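Local coordinates for protein aspartate aminotransferase, mitochondrial (Trypanosoma brucei brucei, PDB 4W5K) that probably transfers amino groups between aspartate and 2-oxoglutarate, using pyridoxal 5'-phosphate as cofactor, and works as a homodimer, at residues G100-N112 with Y128-M140. The protein carries 1 engineered substitution. Sequence-based numbering, arbitrary orientation.
With PLP (pyridoxal-5'-phosphate), chain C.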
ATOM      1  N   GLY A 100       3.501  -1.270  -9.591  1.00 15.50           N
ATOM      2  CA  GLY A 100       4.915  -1.276  -9.927  1.00 14.38           C
ATOM      3  C   GLY A 100       5.760  -0.411  -9.007  1.00 16.99           C
ATOM      4  O   GLY A 100       6.965  -0.711  -8.786  1.00 15.58           O
ATOM      5  N   THR A 101       5.157   0.656  -8.467  1.00 15.92           N
ATOM      6  CA  THR A 101       5.882   1.559  -7.578  1.00 17.55           C
ATOM      7  C   THR A 101       6.332   0.803  -6.348  1.00 17.81           C
ATOM      8  O   THR A 101       7.508   0.894  -5.975  1.00 16.01           O
ATOM      9  CB  THR A 101       5.045   2.778  -7.153  1.00 18.50           C
ATOM     10  OG1 THR A 101       4.587   3.477  -8.330  1.00 18.28           O
ATOM     11  CG2 THR A 101       5.870   3.720  -6.275  1.00 17.88           C
ATOM     12  N   GLY A 102       5.406   0.062  -5.736  1.00 14.11           N
ATOM     13  CA  GLY A 102       5.749  -0.751  -4.560  1.00 17.68           C
ATOM     14  C   GLY A 102       6.847  -1.771  -4.871  1.00 18.96           C
ATOM     15  O   GLY A 102       7.768  -1.995  -4.070  1.00 17.38           O
ATOM     16  N   ALA A 103       6.779  -2.397  -6.044  1.00 15.62           N
ATOM     17  CA  ALA A 103       7.824  -3.349  -6.401  1.00 18.22           C
ATOM     18  C   ALA A 103       9.184  -2.667  -6.557  1.00 18.50           C
ATOM     19  O   ALA A 103      10.205  -3.217  -6.157  1.00 17.35           O
ATOM     20  CB  ALA A 103       7.467  -4.101  -7.713  1.00 17.61           C
ATOM     21  N   LEU A 104       9.209  -1.475  -7.159  1.00 16.24           N
ATOM     22  CA  LEU A 104      10.479  -0.736  -7.285  1.00 16.04           C
ATOM     23  C   LEU A 104      11.054  -0.416  -5.913  1.00 14.62           C
ATOM     24  O   LEU A 104      12.259  -0.557  -5.682  1.00 18.35           O
ATOM     25  CB  LEU A 104      10.275   0.560  -8.068  1.00 15.95           C
ATOM     26  CG  LEU A 104      10.004   0.259  -9.538  1.00 18.13           C
ATOM     27  CD1 LEU A 104       9.315   1.460 -10.174  1.00 21.64           C
ATOM     28  CD2 LEU A 104      11.353  -0.089 -10.291  1.00 17.32           C
ATOM     29  N   ARG A 105      10.203   0.052  -5.006  1.00 14.36           N
ATOM     30  CA  ARG A 105      10.651   0.427  -3.663  1.00 14.85           C
ATOM     31  C   ARG A 105      11.077  -0.790  -2.829  1.00 19.43           C
ATOM     32  O   ARG A 105      12.180  -0.793  -2.235  1.00 18.82           O
ATOM     33  CB  ARG A 105       9.548   1.197  -2.915  1.00 15.49           C
ATOM     34  CG  ARG A 105       9.834   1.476  -1.419  1.00 16.06           C
ATOM     35  CD  ARG A 105      11.108   2.299  -1.208  1.00 17.58           C
ATOM     36  NE  ARG A 105      11.328   2.549   0.220  1.00 17.98           N
ATOM     37  CZ  ARG A 105      10.847   3.595   0.898  1.00 18.14           C
ATOM     38  NH1 ARG A 105      10.106   4.506   0.271  1.00 18.79           N
ATOM     39  NH2 ARG A 105      11.121   3.732   2.204  1.00 18.71           N
ATOM     40  N   ILE A 106      10.211  -1.802  -2.754  1.00 16.82           N
ATOM     41  CA  ILE A 106      10.541  -3.002  -1.972  1.00 16.77           C
ATOM     42  C   ILE A 106      11.770  -3.702  -2.584  1.00 18.37           C
ATOM     43  O   ILE A 106      12.661  -4.120  -1.862  1.00 19.04           O
ATOM     44  CB  ILE A 106       9.359  -3.973  -1.878  1.00 18.59           C
ATOM     45  CG1 ILE A 106       8.235  -3.345  -1.032  1.00 20.38           C
ATOM     46  CG2 ILE A 106       9.792  -5.297  -1.269  1.00 19.71           C
ATOM     47  CD1 ILE A 106       8.571  -3.116   0.437  1.00 23.24           C
ATOM     48  N   GLY A 107      11.815  -3.807  -3.912  1.00 16.14           N
ATOM     49  CA  GLY A 107      13.011  -4.346  -4.568  1.00 17.10           C
ATOM     50  C   GLY A 107      14.250  -3.563  -4.241  1.00 18.32           C
ATOM     51  O   GLY A 107      15.313  -4.153  -3.953  1.00 18.97           O
ATOM     52  N   GLY A 108      14.172  -2.234  -4.354  1.00 20.10           N
ATOM     53  CA  GLY A 108      15.299  -1.381  -3.991  1.00 19.97           C
ATOM     54  C   GLY A 108      15.757  -1.584  -2.549  1.00 21.02           C
ATOM     55  O   GLY A 108      16.962  -1.639  -2.253  1.00 21.67           O
ATOM     56  N   ASP A 109      14.787  -1.724  -1.638  1.00 16.75           N
ATOM     57  CA  ASP A 109      15.101  -1.971  -0.234  1.00 18.69           C
ATOM     58  C   ASP A 109      15.707  -3.360  -0.002  1.00 19.09           C
ATOM     59  O   ASP A 109      16.372  -3.586   1.024  1.00 21.27           O
ATOM     60  CB  ASP A 109      13.830  -1.815   0.641  1.00 20.39           C
ATOM     61  CG  ASP A 109      13.518  -0.348   0.984  1.00 22.12           C
ATOM     62  OD1 ASP A 109      14.458   0.458   1.077  1.00 22.62           O
ATOM     63  OD2 ASP A 109      12.327  -0.006   1.206  1.00 19.88           O
ATOM     64  N   LEU A 110      15.464  -4.287  -0.921  1.00 17.87           N
ATOM     65  CA  LEU A 110      15.980  -5.649  -0.814  1.00 18.48           C
ATOM     66  C   LEU A 110      17.412  -5.780  -1.382  1.00 19.67           C
ATOM     67  O   LEU A 110      18.106  -6.737  -1.059  1.00 20.51           O
ATOM     68  CB  LEU A 110      15.072  -6.633  -1.554  1.00 21.46           C
ATOM     69  CG  LEU A 110      15.391  -8.105  -1.292  1.00 22.99           C
ATOM     70  CD1 LEU A 110      15.120  -8.459   0.181  1.00 24.85           C
ATOM     71  CD2 LEU A 110      14.585  -8.979  -2.245  1.00 24.99           C
ATOM     72  N   LEU A 111      17.841  -4.824  -2.192  1.00 21.08           N
ATOM     73  CA  LEU A 111      19.064  -5.028  -2.982  1.00 18.16           C
ATOM     74  C   LEU A 111      20.300  -5.356  -2.146  1.00 21.03           C
ATOM     75  O   LEU A 111      21.150  -6.145  -2.592  1.00 21.93           O
ATOM     76  CB  LEU A 111      19.376  -3.805  -3.866  1.00 19.61           C
ATOM     77  CG  LEU A 111      18.367  -3.598  -5.002  1.00 23.09           C
ATOM     78  CD1 LEU A 111      18.701  -2.381  -5.821  1.00 26.95           C
ATOM     79  CD2 LEU A 111      18.324  -4.820  -5.913  1.00 27.18           C
ATOM     80  N   ASN A 112      20.395  -4.808  -0.936  1.00 22.45           N
ATOM     81  CA  ASN A 112      21.620  -5.040  -0.172  1.00 23.66           C
ATOM     82  C   ASN A 112      21.703  -6.452   0.408  1.00 23.14           C
ATOM     83  O   ASN A 112      22.730  -6.822   0.945  1.00 24.04           O
ATOM     84  CB  ASN A 112      21.817  -3.992   0.935  1.00 29.46           C
ATOM     85  CG  ASN A 112      20.733  -4.016   1.992  1.00 31.76           C
ATOM     86  OD1 ASN A 112      19.809  -4.799   1.928  1.00 34.17           O
ATOM     87  ND2 ASN A 112      20.856  -3.142   2.971  1.00 40.96           N
ATOM     88  N   TYR A 128      11.839   8.028 -15.737  1.00 20.64           N
ATOM     89  CA  TYR A 128      10.629   8.181 -14.978  1.00 19.85           C
ATOM     90  C   TYR A 128      10.916   8.968 -13.690  1.00 22.21           C
ATOM     91  O   TYR A 128      11.764   8.566 -12.888  1.00 20.21           O
ATOM     92  CB  TYR A 128      10.092   6.779 -14.691  1.00 23.15           C
ATOM     93  CG  TYR A 128       8.830   6.696 -13.905  1.00 24.17           C
ATOM     94  CD1 TYR A 128       7.635   7.182 -14.416  1.00 27.90           C
ATOM     95  CD2 TYR A 128       8.824   6.058 -12.667  1.00 27.26           C
ATOM     96  CE1 TYR A 128       6.443   7.072 -13.670  1.00 29.37           C
ATOM     97  CE2 TYR A 128       7.664   5.938 -11.933  1.00 25.97           C
ATOM     98  CZ  TYR A 128       6.479   6.442 -12.443  1.00 26.25           C
ATOM     99  OH  TYR A 128       5.325   6.309 -11.706  1.00 27.47           O
ATOM    100  N   PRO A 129      10.268  10.129 -13.534  1.00 24.40           N
ATOM    101  CA  PRO A 129      10.576  11.080 -12.465  1.00 27.29           C
ATOM    102  C   PRO A 129      10.631  10.442 -11.076  1.00 22.03           C
ATOM    103  O   PRO A 129      11.532  10.763 -10.313  1.00 25.34           O
ATOM    104  CB  PRO A 129       9.429  12.087 -12.566  1.00 31.33           C
ATOM    105  CG  PRO A 129       9.110  12.093 -14.050  1.00 29.03           C
ATOM    106  CD  PRO A 129       9.258  10.659 -14.473  1.00 25.71           C
ATOM    107  N   ASN A 130       9.714   9.534 -10.755  1.00 21.76           N
ATOM    108  CA  ASN A 130       9.675   9.024  -9.379  1.00 19.08           C
ATOM    109  C   ASN A 130      10.800   8.030  -9.079  1.00 20.63           C
ATOM    110  O   ASN A 130      11.061   7.740  -7.914  1.00 18.54           O
ATOM    111  CB  ASN A 130       8.308   8.365  -9.097  1.00 19.00           C
ATOM    112  CG  ASN A 130       8.001   8.190  -7.574  1.00 20.90           C
ATOM    113  OD1 ASN A 130       8.447   8.960  -6.713  1.00 24.60           O
ATOM    114  ND2 ASN A 130       7.221   7.158  -7.263  1.00 20.11           N
ATOM    115  N   HIS A 131      11.485   7.532 -10.113  1.00 21.65           N
ATOM    116  CA  HIS A 131      12.551   6.555  -9.897  1.00 20.08           C
ATOM    117  C   HIS A 131      13.629   7.129  -8.987  1.00 21.09           C
ATOM    118  O   HIS A 131      14.167   6.423  -8.123  1.00 19.30           O
ATOM    119  CB  HIS A 131      13.191   6.108 -11.226  1.00 19.66           C
ATOM    120  CG  HIS A 131      12.464   4.991 -11.904  1.00 22.01           C
ATOM    121  ND1 HIS A 131      12.543   4.774 -13.263  1.00 23.25           N
ATOM    122  CD2 HIS A 131      11.675   4.007 -11.409  1.00 25.13           C
ATOM    123  CE1 HIS A 131      11.818   3.717 -13.579  1.00 25.08           C
ATOM    124  NE2 HIS A 131      11.277   3.234 -12.476  1.00 27.29           N
ATOM    125  N   GLU A 132      13.950   8.407  -9.159  1.00 20.73           N
ATOM    126  CA  GLU A 132      15.023   8.987  -8.348  1.00 22.29           C
ATOM    127  C   GLU A 132      14.716   8.913  -6.851  1.00 22.50           C
ATOM    128  O   GLU A 132      15.541   8.475  -6.051  1.00 20.77           O
ATOM    129  CB  GLU A 132      15.283  10.447  -8.739  1.00 22.94           C
ATOM    130  CG  GLU A 132      16.513  11.002  -8.033  1.00 28.15           C
ATOM    131  CD  GLU A 132      16.935  12.364  -8.560  1.00 37.71           C
ATOM    132  OE1 GLU A 132      16.053  13.218  -8.771  1.00 39.08           O
ATOM    133  OE2 GLU A 132      18.152  12.573  -8.775  1.00 42.08           O
ATOM    134  N   SER A 133      13.515   9.340  -6.479  1.00 20.39           N
ATOM    135  CA  SER A 133      13.137   9.358  -5.076  1.00 22.54           C
ATOM    136  C   SER A 133      12.981   7.952  -4.499  1.00 19.27           C
ATOM    137  O   SER A 133      13.385   7.694  -3.353  1.00 21.28           O
ATOM    138  CB  SER A 133      11.833  10.131  -4.862  1.00 24.26           C
ATOM    139  OG  SER A 133      11.630  10.222  -3.443  1.00 28.52           O
ATOM    140  N   ILE A 134      12.354   7.066  -5.264  1.00 18.67           N
ATOM    141  CA  ILE A 134      12.194   5.669  -4.840  1.00 19.03           C
ATOM    142  C   ILE A 134      13.537   5.097  -4.424  1.00 19.92           C
ATOM    143  O   ILE A 134      13.697   4.560  -3.324  1.00 21.05           O
ATOM    144  CB  ILE A 134      11.603   4.795  -5.966  1.00 16.83           C
ATOM    145  CG1 ILE A 134      10.127   5.148  -6.225  1.00 17.68           C
ATOM    146  CG2 ILE A 134      11.671   3.310  -5.601  1.00 20.44           C
ATOM    147  CD1 ILE A 134       9.574   4.583  -7.559  1.00 16.62           C
ATOM    148  N   PHE A 135      14.528   5.235  -5.299  1.00 19.39           N
ATOM    149  CA  PHE A 135      15.782   4.601  -4.984  1.00 18.68           C
ATOM    150  C   PHE A 135      16.584   5.395  -3.981  1.00 20.41           C
ATOM    151  O   PHE A 135      17.319   4.798  -3.221  1.00 22.63           O
ATOM    152  CB  PHE A 135      16.542   4.333  -6.293  1.00 20.22           C
ATOM    153  CG  PHE A 135      15.925   3.196  -7.071  1.00 20.79           C
ATOM    154  CD1 PHE A 135      16.015   1.891  -6.574  1.00 19.82           C
ATOM    155  CD2 PHE A 135      15.194   3.427  -8.242  1.00 21.96           C
ATOM    156  CE1 PHE A 135      15.421   0.838  -7.238  1.00 22.50           C
ATOM    157  CE2 PHE A 135      14.606   2.375  -8.925  1.00 18.79           C
ATOM    158  CZ  PHE A 135      14.720   1.077  -8.421  1.00 17.68           C
ATOM    159  N   ALA A 136      16.392   6.713  -3.906  1.00 22.54           N
ATOM    160  CA  ALA A 136      17.039   7.483  -2.843  1.00 22.99           C
ATOM    161  C   ALA A 136      16.583   6.989  -1.475  1.00 21.73           C
ATOM    162  O   ALA A 136      17.396   6.801  -0.557  1.00 24.74           O
ATOM    163  CB  ALA A 136      16.745   8.976  -2.986  1.00 25.96           C
ATOM    164  N   LYS A 137      15.279   6.755  -1.345  1.00 20.70           N
ATOM    165  CA  LYS A 137      14.729   6.262  -0.066  1.00 23.18           C
ATOM    166  C   LYS A 137      15.329   4.894   0.289  1.00 22.39           C
ATOM    167  O   LYS A 137      15.517   4.582   1.465  1.00 24.26           O
ATOM    168  CB  LYS A 137      13.195   6.172  -0.133  1.00 24.84           C
ATOM    169  CG  LYS A 137      12.479   7.527  -0.128  1.00 24.91           C
ATOM    170  CD  LYS A 137      12.755   8.261   1.182  1.00 26.05           C
ATOM    171  CE  LYS A 137      12.084   9.633   1.217  1.00 29.27           C
ATOM    172  NZ  LYS A 137      12.350  10.384   2.487  1.00 29.03           N
ATOM    173  N   ALA A 138      15.665   4.108  -0.740  1.00 24.04           N
ATOM    174  CA  ALA A 138      16.258   2.777  -0.573  1.00 25.18           C
ATOM    175  C   ALA A 138      17.774   2.804  -0.412  1.00 28.12           C
ATOM    176  O   ALA A 138      18.397   1.744  -0.357  1.00 29.88           O
ATOM    177  CB  ALA A 138      15.904   1.889  -1.755  1.00 24.88           C
ATOM    178  N   GLY A 139      18.366   4.000  -0.400  1.00 26.79           N
ATOM    179  CA  GLY A 139      19.786   4.162  -0.095  1.00 26.16           C
ATOM    180  C   GLY A 139      20.681   4.225  -1.318  1.00 27.59           C
ATOM    181  O   GLY A 139      21.897   4.061  -1.219  1.00 31.50           O
ATOM    182  N   MET A 140      20.086   4.454  -2.477  1.00 24.38           N
ATOM    183  CA  MET A 140      20.895   4.480  -3.707  1.00 26.07           C
ATOM    184  C   MET A 140      20.705   5.734  -4.521  1.00 27.14           C
ATOM    185  O   MET A 140      19.578   6.191  -4.746  1.00 28.58           O
ATOM    186  CB  MET A 140      20.581   3.258  -4.575  1.00 29.16           C
ATOM    187  CG  MET A 140      20.934   1.918  -3.901  1.00 32.61           C
ATOM    188  SD  MET A 140      19.978   0.605  -4.688  1.00 51.49           S
ATOM    189  CE  MET A 140      20.923   0.374  -6.178  1.00 69.29           C
TER
HETATM  190  N1  PLP C 500       7.241   2.682 -13.717  0.88 19.62           N
HETATM  191  C2  PLP C 500       6.861   3.303 -14.883  0.88 20.42           C
HETATM  192  C2A PLP C 500       7.843   3.352 -16.010  0.88 15.88           C
HETATM  193  C3  PLP C 500       5.593   3.870 -15.007  0.88 18.73           C
HETATM  194  O3  PLP C 500       5.200   4.509 -16.151  0.88 22.99           O
HETATM  195  C4  PLP C 500       4.702   3.801 -13.944  0.88 23.74           C
HETATM  196  C4A PLP C 500       3.276   4.212 -14.185  0.88 32.47           C
HETATM  197  O4A PLP C 500       3.005   5.415 -14.230  0.88 36.77           O
HETATM  198  C5  PLP C 500       5.084   3.170 -12.761  0.88 25.13           C
HETATM  199  C6  PLP C 500       6.353   2.597 -12.660  0.88 24.08           C
HETATM  200  C5A PLP C 500       4.138   3.107 -11.570  0.88 25.39           C
HETATM  201  O4P PLP C 500       3.144   2.143 -11.775  0.88 19.87           O
HETATM  202  P   PLP C 500       2.119   1.768 -10.665  0.88 15.20           P
HETATM  203  O1P PLP C 500       0.890   2.621 -10.771  0.88 19.75           O
HETATM  204  O2P PLP C 500       2.756   1.926  -9.306  0.88 13.41           O
HETATM  205  O3P PLP C 500       1.785   0.319 -10.933  0.88 20.06           O
HETATM  206  O   HOH W   1       5.754   5.793  -9.273  1.00 27.67           O
HETATM  207  O   HOH W   2      13.847   2.593   2.695  1.00 23.16           O
HETATM  208  O   HOH W   3      16.969   0.339   2.024  1.00 35.57           O
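The pyridoxal phosphate site of this fold-type I aminotransferase lies at the N-terminal, wider end of two helices, 99-110 and 129-137, that draw together toward Gly108 and Ala138, and Thr101 and Tyr128 reach it from their respective segments. The N-terminal turn of helix 99-110 grips the phosphate: Gly100 N meets O3P at 2.7 Å, while Thr101 gives both N and OG1 to O2P, OG1 at 2.6 Å. Tyr128 lays one ring face over the pyridine, with PLP C2 3.8 Å above its centre. A water joins Thr101 OG1, Tyr128 OH and Asn130 ND2, tying the two segments together beside the cofactor.

Farther along, the segment axes approach to 8.8 Å, with their N-to-C directions 35° apart. Ile134 turns CG2 anti to its own N and lays it on the Arg105 backbone, 3.6 Å from CA. Leu104 sends CD1 to the edge of the His131 imidazole, 3.5 Å from NE2, and CD2 to Phe135 CZ. Gly108 lets Ala138 CB come within 3.6 Å of its carbonyl C. On the dimer side, the Arg105 guanidinium, salt-bridged through NE to Asp109 OD2, lies with one face against Lys137 CB.

Arg105 NH1 and Asn130 ND2 hydrogen-bond to the carbonyl oxygens of Pro280 and Arg279 of the second subunit. His131 NE2 is hydrogen-bonded to Asp209 OD2 in the cofactor pocket, while Phe135 packs edge-to-face on Phe207 and touches strand 172-176; helix 264-282 flanks Ile106 and Leu110.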